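Local atomic coordinates of photoreceptor-histidine kinase BphP (Stigmatella aurantiaca DW4/3-1, PDB entry 6BAF), a protein that binds a bilin chromophore and, as a phytochrome, probably senses red and far-red light and passes the signal on through histidine kinase activity. Residues S192-P195 and R196-E200; R280-P283 and Y284-T288. All coordinates share one frame; numbering follows the deposited sequence.

Contact 1 of 2, residues S192-P195 and R196-E200. With BLR (3-[5-[(Z)-(4-ethenyl-3-methyl-5-oxidanylidene-pyrrol-2-ylidene)methyl]-2-[[5-[(Z)-(3-ethenyl-4-methyl-5-oxidanylidene-pyrrol-2-ylidene)methyl]-3-(3-hydroxy-3-oxopropyl)-4-methyl-1H-pyrrol-2-yl]methyl]-4-methyl-1H-pyrrol-3-yl]propanoic acid), chain B.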
loop_
_atom_site.group_PDB
_atom_site.type_symbol
_atom_site.label_atom_id
_atom_site.label_comp_id
_atom_site.label_asym_id
_atom_site.label_seq_id
_atom_site.Cartn_x
_atom_site.Cartn_y
_atom_site.Cartn_z
ATOM N N SER A 192 20.870 4.548 -28.228
ATOM C CA SER A 192 20.040 5.630 -28.761
ATOM C C SER A 192 18.558 5.291 -28.758
ATOM O O SER A 192 17.738 6.198 -28.945
ATOM C CB SER A 192 20.476 6.024 -30.182
ATOM O OG SER A 192 20.939 4.887 -30.906
ATOM N N ASP A 193 18.182 4.028 -28.543
ATOM C CA ASP A 193 16.748 3.715 -28.523
ATOM C C ASP A 193 16.044 4.348 -27.337
ATOM O O ASP A 193 14.829 4.572 -27.393
ATOM C CB ASP A 193 16.525 2.215 -28.504
ATOM C CG ASP A 193 16.863 1.562 -29.837
ATOM O OD1 ASP A 193 17.385 2.254 -30.750
ATOM O OD2 ASP A 193 16.599 0.354 -29.976
ATOM N N ILE A 194 16.777 4.657 -26.277
ATOM C CA ILE A 194 16.225 5.470 -25.197
ATOM C C ILE A 194 17.246 6.579 -24.996
ATOM O O ILE A 194 18.177 6.440 -24.185
ATOM C CB ILE A 194 15.971 4.658 -23.912
ATOM C CG1 ILE A 194 15.243 3.342 -24.247
ATOM C CG2 ILE A 194 15.213 5.548 -22.873
ATOM C CD1 ILE A 194 14.761 2.523 -22.985
ATOM N N PRO A 195 17.111 7.680 -25.716
ATOM C CA PRO A 195 18.219 8.632 -25.822
ATOM C C PRO A 195 18.391 9.398 -24.526
ATOM O O PRO A 195 17.580 9.342 -23.598
ATOM C CB PRO A 195 17.813 9.558 -26.977
ATOM C CG PRO A 195 16.280 9.473 -26.990
ATOM C CD PRO A 195 15.965 8.037 -26.573
ATOM N N ARG A 196 19.453 10.182 -24.506
ATOM C CA ARG A 196 19.995 10.649 -23.245
ATOM C C ARG A 196 19.055 11.624 -22.533
ATOM O O ARG A 196 18.933 11.584 -21.305
ATOM C CB ARG A 196 21.349 11.266 -23.505
ATOM C CG ARG A 196 21.714 12.260 -22.519
ATOM C CD ARG A 196 23.156 12.107 -22.300
ATOM N NE ARG A 196 23.671 13.370 -21.818
ATOM C CZ ARG A 196 24.853 13.492 -21.228
ATOM N NH1 ARG A 196 25.596 12.396 -21.039
ATOM N NH2 ARG A 196 25.262 14.690 -20.816
ATOM N N GLN A 197 18.378 12.503 -23.258
ATOM C CA GLN A 197 17.451 13.377 -22.550
ATOM C C GLN A 197 16.225 12.612 -22.032
ATOM O O GLN A 197 15.594 13.063 -21.072
ATOM C CB GLN A 197 17.029 14.552 -23.450
ATOM C CG GLN A 197 15.940 14.251 -24.496
ATOM C CD GLN A 197 16.437 13.479 -25.715
ATOM O OE1 GLN A 197 17.318 12.602 -25.619
ATOM N NE2 GLN A 197 15.871 13.802 -26.879
ATOM N N ALA A 198 15.869 11.474 -22.636
ATOM C CA ALA A 198 14.807 10.647 -22.066
ATOM C C ALA A 198 15.294 9.990 -20.783
ATOM O O ALA A 198 14.614 10.041 -19.748
ATOM C CB ALA A 198 14.346 9.588 -23.071
ATOM N N ARG A 199 16.495 9.414 -20.823
ATOM C CA ARG A 199 17.053 8.767 -19.649
ATOM C C ARG A 199 17.183 9.738 -18.489
ATOM O O ARG A 199 16.963 9.364 -17.332
ATOM C CB ARG A 199 18.421 8.197 -19.944
ATOM C CG ARG A 199 18.509 6.870 -20.683
ATOM C CD ARG A 199 20.022 6.604 -20.785
ATOM N NE ARG A 199 20.338 6.558 -22.168
ATOM C CZ ARG A 199 21.306 7.183 -22.807
ATOM N NH1 ARG A 199 22.219 7.943 -22.214
ATOM N NH2 ARG A 199 21.333 6.976 -24.097
ATOM N N GLU A 200 17.566 10.985 -18.775
ATOM C CA GLU A 200 17.681 11.984 -17.722
ATOM C C GLU A 200 16.317 12.350 -17.156
ATOM O O GLU A 200 16.174 12.526 -15.946
ATOM C CB GLU A 200 18.386 13.235 -18.250
ATOM C CG GLU A 200 19.906 13.094 -18.295
ATOM C CD GLU A 200 20.583 14.210 -19.104
ATOM O OE1 GLU A 200 19.859 15.018 -19.768
ATOM O OE2 GLU A 200 21.841 14.258 -19.078
HETATM C CHA BLR B . 11.510 6.481 -25.113
HETATM N NA BLR B . 12.160 4.161 -25.896
HETATM C C1A BLR B . 11.565 4.979 -25.016
HETATM C C2A BLR B . 10.998 4.242 -23.971
HETATM C C3A BLR B . 11.273 2.943 -24.201
HETATM C C4A BLR B . 11.983 2.903 -25.411
HETATM C CMA BLR B . 10.858 1.766 -23.269
HETATM C CAA BLR B . 10.237 4.846 -22.789
HETATM C CBA BLR B . 8.758 5.167 -23.125
HETATM C CGA BLR B . 7.884 3.903 -23.131
HETATM O O1A BLR B . 7.825 3.238 -22.055
HETATM O O2A BLR B . 7.233 3.506 -24.172
HETATM C CHB BLR B . 12.573 1.728 -26.161
HETATM N NB BLR B . 10.732 0.028 -25.905
HETATM C C1B BLR B . 12.153 0.496 -26.130
HETATM C C2B BLR B . 12.969 -0.722 -26.350
HETATM C C3B BLR B . 12.177 -1.881 -26.262
HETATM C C4B BLR B . 10.765 -1.499 -25.981
HETATM C CMB BLR B . 14.478 -0.761 -26.616
HETATM O OB BLR B . 9.823 -2.198 -25.858
HETATM C CAB BLR B . 12.761 -3.296 -26.410
HETATM C CBB BLR B . 12.040 -4.370 -26.186
HETATM N NC BLR B . 13.906 5.926 -30.055
HETATM C C1C BLR B . 14.617 5.247 -31.213
HETATM C C2C BLR B . 15.323 6.342 -31.944
HETATM C C3C BLR B . 15.121 7.603 -31.326
HETATM C C4C BLR B . 14.232 7.408 -30.138
HETATM C CMC BLR B . 16.165 6.075 -33.174
HETATM O OC BLR B . 14.604 4.098 -31.494
HETATM C CAC BLR B . 15.696 8.951 -31.805
HETATM C CBC BLR B . 17.011 9.122 -32.028
HETATM C CHD BLR B . 13.824 8.343 -29.336
HETATM N ND BLR B . 12.784 6.845 -27.339
HETATM C C1D BLR B . 13.081 8.113 -28.044
HETATM C C2D BLR B . 12.534 9.249 -27.322
HETATM C C3D BLR B . 11.903 8.719 -26.119
HETATM C C4D BLR B . 12.051 7.219 -26.079
HETATM C CMD BLR B . 12.646 10.716 -27.756
HETATM C CAD BLR B . 11.182 9.533 -25.066
HETATM C CBD BLR B . 9.690 9.472 -25.348
HETATM C CGD BLR B . 9.150 10.446 -24.318
HETATM O O1D BLR B . 9.312 10.191 -23.076
HETATM O O2D BLR B . 8.634 11.532 -24.721
#

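Contact 2 of 2, residues R280-P283 and Y284-T288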
loop_
_atom_site.group_PDB
_atom_site.type_symbol
_atom_site.label_atom_id
_atom_site.label_comp_id
_atom_site.label_asym_id
_atom_site.label_seq_id
_atom_site.Cartn_x
_atom_site.Cartn_y
_atom_site.Cartn_z
ATOM N N ARG A 280 -4.498 0.325 -23.583
ATOM C CA ARG A 280 -4.224 -0.068 -22.194
ATOM C C ARG A 280 -4.312 1.167 -21.292
ATOM O O ARG A 280 -3.300 1.719 -20.850
ATOM C CB ARG A 280 -2.851 -0.721 -22.062
ATOM C CG ARG A 280 -2.855 -1.880 -21.102
ATOM C CD ARG A 280 -3.725 -2.946 -21.748
ATOM N NE ARG A 280 -4.210 -3.863 -20.754
ATOM C CZ ARG A 280 -5.405 -4.434 -20.806
ATOM N NH1 ARG A 280 -6.241 -4.186 -21.825
ATOM N NH2 ARG A 280 -5.764 -5.229 -19.817
ATOM N N TYR A 281 -5.542 1.596 -21.000
ATOM C CA TYR A 281 -5.791 2.674 -20.034
ATOM C C TYR A 281 -5.720 2.134 -18.608
ATOM O O TYR A 281 -6.734 1.897 -17.957
ATOM C CB TYR A 281 -7.158 3.297 -20.276
ATOM C CG TYR A 281 -7.254 4.000 -21.580
ATOM C CD1 TYR A 281 -6.928 5.341 -21.666
ATOM C CD2 TYR A 281 -7.658 3.335 -22.732
ATOM C CE1 TYR A 281 -6.990 6.018 -22.859
ATOM C CE2 TYR A 281 -7.760 4.010 -23.937
ATOM C CZ TYR A 281 -7.410 5.373 -23.987
ATOM O OH TYR A 281 -7.450 6.097 -25.167
ATOM N N VAL A 282 -4.504 1.972 -18.103
ATOM C CA VAL A 282 -4.307 1.409 -16.757
ATOM C C VAL A 282 -4.904 2.345 -15.702
ATOM O O VAL A 282 -4.558 3.539 -15.674
ATOM C CB VAL A 282 -2.815 1.180 -16.498
ATOM C CG1 VAL A 282 -2.601 0.477 -15.157
ATOM C CG2 VAL A 282 -2.192 0.407 -17.641
ATOM N N PRO A 283 -5.772 1.865 -14.799
ATOM C CA PRO A 283 -6.329 2.734 -13.745
ATOM C C PRO A 283 -5.276 3.256 -12.773
ATOM O O PRO A 283 -4.202 2.672 -12.566
ATOM C CB PRO A 283 -7.322 1.823 -13.010
ATOM C CG PRO A 283 -7.517 0.622 -13.899
ATOM C CD PRO A 283 -6.287 0.486 -14.734
ATOM N N TYR A 284 -5.638 4.361 -12.124
ATOM C CA TYR A 284 -4.732 5.056 -11.214
ATOM C C TYR A 284 -4.164 4.136 -10.139
ATOM O O TYR A 284 -2.947 4.124 -9.917
ATOM C CB TYR A 284 -5.460 6.235 -10.557
ATOM C CG TYR A 284 -4.583 6.931 -9.544
ATOM C CD1 TYR A 284 -3.588 7.812 -9.955
ATOM C CD2 TYR A 284 -4.716 6.671 -8.173
ATOM C CE1 TYR A 284 -2.740 8.434 -9.032
ATOM C CE2 TYR A 284 -3.873 7.288 -7.244
ATOM C CZ TYR A 284 -2.894 8.179 -7.684
ATOM O OH TYR A 284 -2.061 8.799 -6.766
ATOM N N GLU A 285 -5.045 3.395 -9.423
ATOM C CA GLU A 285 -4.604 2.488 -8.363
ATOM C C GLU A 285 -3.662 1.405 -8.888
ATOM O O GLU A 285 -2.753 0.978 -8.169
ATOM C CB GLU A 285 -5.807 1.809 -7.673
ATOM C CG GLU A 285 -6.597 2.667 -6.666
ATOM C CD GLU A 285 -7.760 1.884 -5.982
ATOM O OE1 GLU A 285 -8.935 2.367 -6.022
ATOM O OE2 GLU A 285 -7.484 0.780 -5.400
ATOM N N VAL A 286 -3.866 0.923 -10.114
ATOM C CA VAL A 286 -2.937 -0.073 -10.661
ATOM C C VAL A 286 -1.597 0.573 -10.994
ATOM O O VAL A 286 -0.533 0.069 -10.595
ATOM C CB VAL A 286 -3.564 -0.769 -11.880
ATOM C CG1 VAL A 286 -2.621 -1.800 -12.502
ATOM C CG2 VAL A 286 -4.882 -1.386 -11.498
ATOM N N ARG A 287 -1.617 1.718 -11.701
ATOM C CA ARG A 287 -0.353 2.373 -12.044
ATOM C C ARG A 287 0.469 2.632 -10.801
ATOM O O ARG A 287 1.666 2.337 -10.756
ATOM C CB ARG A 287 -0.579 3.708 -12.768
ATOM C CG ARG A 287 -1.183 3.595 -14.111
ATOM C CD ARG A 287 -0.905 4.859 -14.945
ATOM N NE ARG A 287 -1.059 6.144 -14.251
ATOM C CZ ARG A 287 -2.168 6.877 -14.263
ATOM N NH1 ARG A 287 -3.245 6.421 -14.893
ATOM N NH2 ARG A 287 -2.201 8.055 -13.632
ATOM N N THR A 288 -0.173 3.168 -9.770
ATOM C CA THR A 288 0.529 3.502 -8.533
ATOM C C THR A 288 1.042 2.255 -7.806
ATOM O O THR A 288 2.119 2.283 -7.191
ATOM C CB THR A 288 -0.427 4.302 -7.663
ATOM O OG1 THR A 288 -1.099 5.227 -8.529
ATOM C CG2 THR A 288 0.341 5.107 -6.739
#

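Contact 1 of 2, residues S192-P195 and R196-E200
The carbonyl oxygen of Ile194 is gripped by one side chain five residues on. Arg199 NE donates to Ile194 O at 3.0 Å, nearly along the C=O axis (171°) but clearly bent at the hydrogen, and the oxygen lies 29° out of the guanidinium plane; NH2 of the same group adds a weak bond to it. The arginine chain bends at its third torsion (chi3 -119°), which brings the guanidinium back beside the turn instead of letting it run on along the helix. NH2 also reaches the carbonyl of Ala191, and the backbone carbon Pro195 C lies over one face of the group, toward its rim.

Pro195 itself is the N-cap. Its oxygen accepts the Arg199 amide at 3.0 Å, opening the helix, with a weaker bond from Ala198 N. A proline has no amide hydrogen to donate, and here its ring serves as a surface: Gln197 OE1 rests against Pro195 CB at 3.4 Å, while NE2 of that glutamine is hydrogen-bonded to the carbonyls of Glu6 and Cys3.

The other side of the turn is chromophore pocket. Asp193-Ile194-Pro195 is the Asp-Ile-Pro motif of phytochromes, and Asp193 O receives hydrogen bonds from the bilin nitrogens BLR NA and BLR ND, both at 3.1 Å, the second weak. Carbon contacts flank this polar point: Pro195 CD lies 3.2 Å from BLR C1D, Ile194 CG1 packs on BLR C4A at 3.5 Å, and Ala198 CB approaches BLR CAD.

The turn links strand 188-189 to helix 196-202. Ile194 packs against Tyr162 and Phe164 of strand 158-164 and Leu270 of strand 266-275, Arg199 touches Leu267 of the latter strand, and the N-terminal segment at Cys3 and Asp4 borders Pro195.

Contact 2 of 2, residues R280-P283 and Y284-T288
Two consecutive carbonyls, those of Val282 and Pro283, are taken up by Arg287. Its backbone N donates to Pro283 O at 2.9 Å in an almost straight bond (173°), the first i to i+4 link of the helix. Its guanidinium turns back the other way along the chain: with CG beside the backbone N and a bend farther out (chi3 -43°), NH1 comes to 3.3 Å from Val282 O, which sits at the edge of the group, 19° from its plane. NH2 meanwhile forms a salt bridge with Glu109, so the charge has its mate outside the turn. With an alanine at Arg287, Glu109 is likely to lose that partner and the Val282 carbonyl its side-chain donor.

These bonds mark a helix start with Pro283 as N-cap, preceded by an inverse gamma turn centred on Tyr281. Helix 284-300 belongs to the GAF domain, and through Glu109 it is tied to strand 103-110 of the neighbouring antiparallel sheet.

Along the helix, Thr288 OG1 donates to Tyr284 O at 2.6 Å from above the carbonyl plane, and that oxygen also accepts Thr288 N. The same hydroxyl oxygen stands 3.5 Å above the ring of Tyr284, over its centre.

Apolar packing accompanies these bonds. Val282 CG1 meets Val286 CG1 at 3.5 Å, tighter than usual for two methyls, the side chains crossing at about a right angle; the same methyl also touches Arg287 CG, 3.6 Å away. Pro283 and Val286 lie side by side, with CD to CG2 at 4.0 Å. Val286 reaches on to Leu153 and Thr154 of helix 139-154, and Val282 to Ile209. At the subunit boundary, Tyr284 packs on Phe123 of the second subunit.

Both contacts show one way of starting a helix: a proline N-cap whose oxygen accepts the amide four residues on, and an arginine side chain that turns back to the carbonyl just before the proline. Arg287 does so with NH1, Arg199 with NE and, weakly, NH2. Their surroundings differ. Contact 1 lines the bilin pocket directly, whereas in contact 2 the Val282 side chain is about 11 Å from the bound BLR, and Tyr284 and Thr288 border the second subunit. Their centres lie 24 Å apart and their nearest atoms about 17 Å, so they do not touch; strand 266-275, which packs against contact 1, leads along the chain toward contact 2.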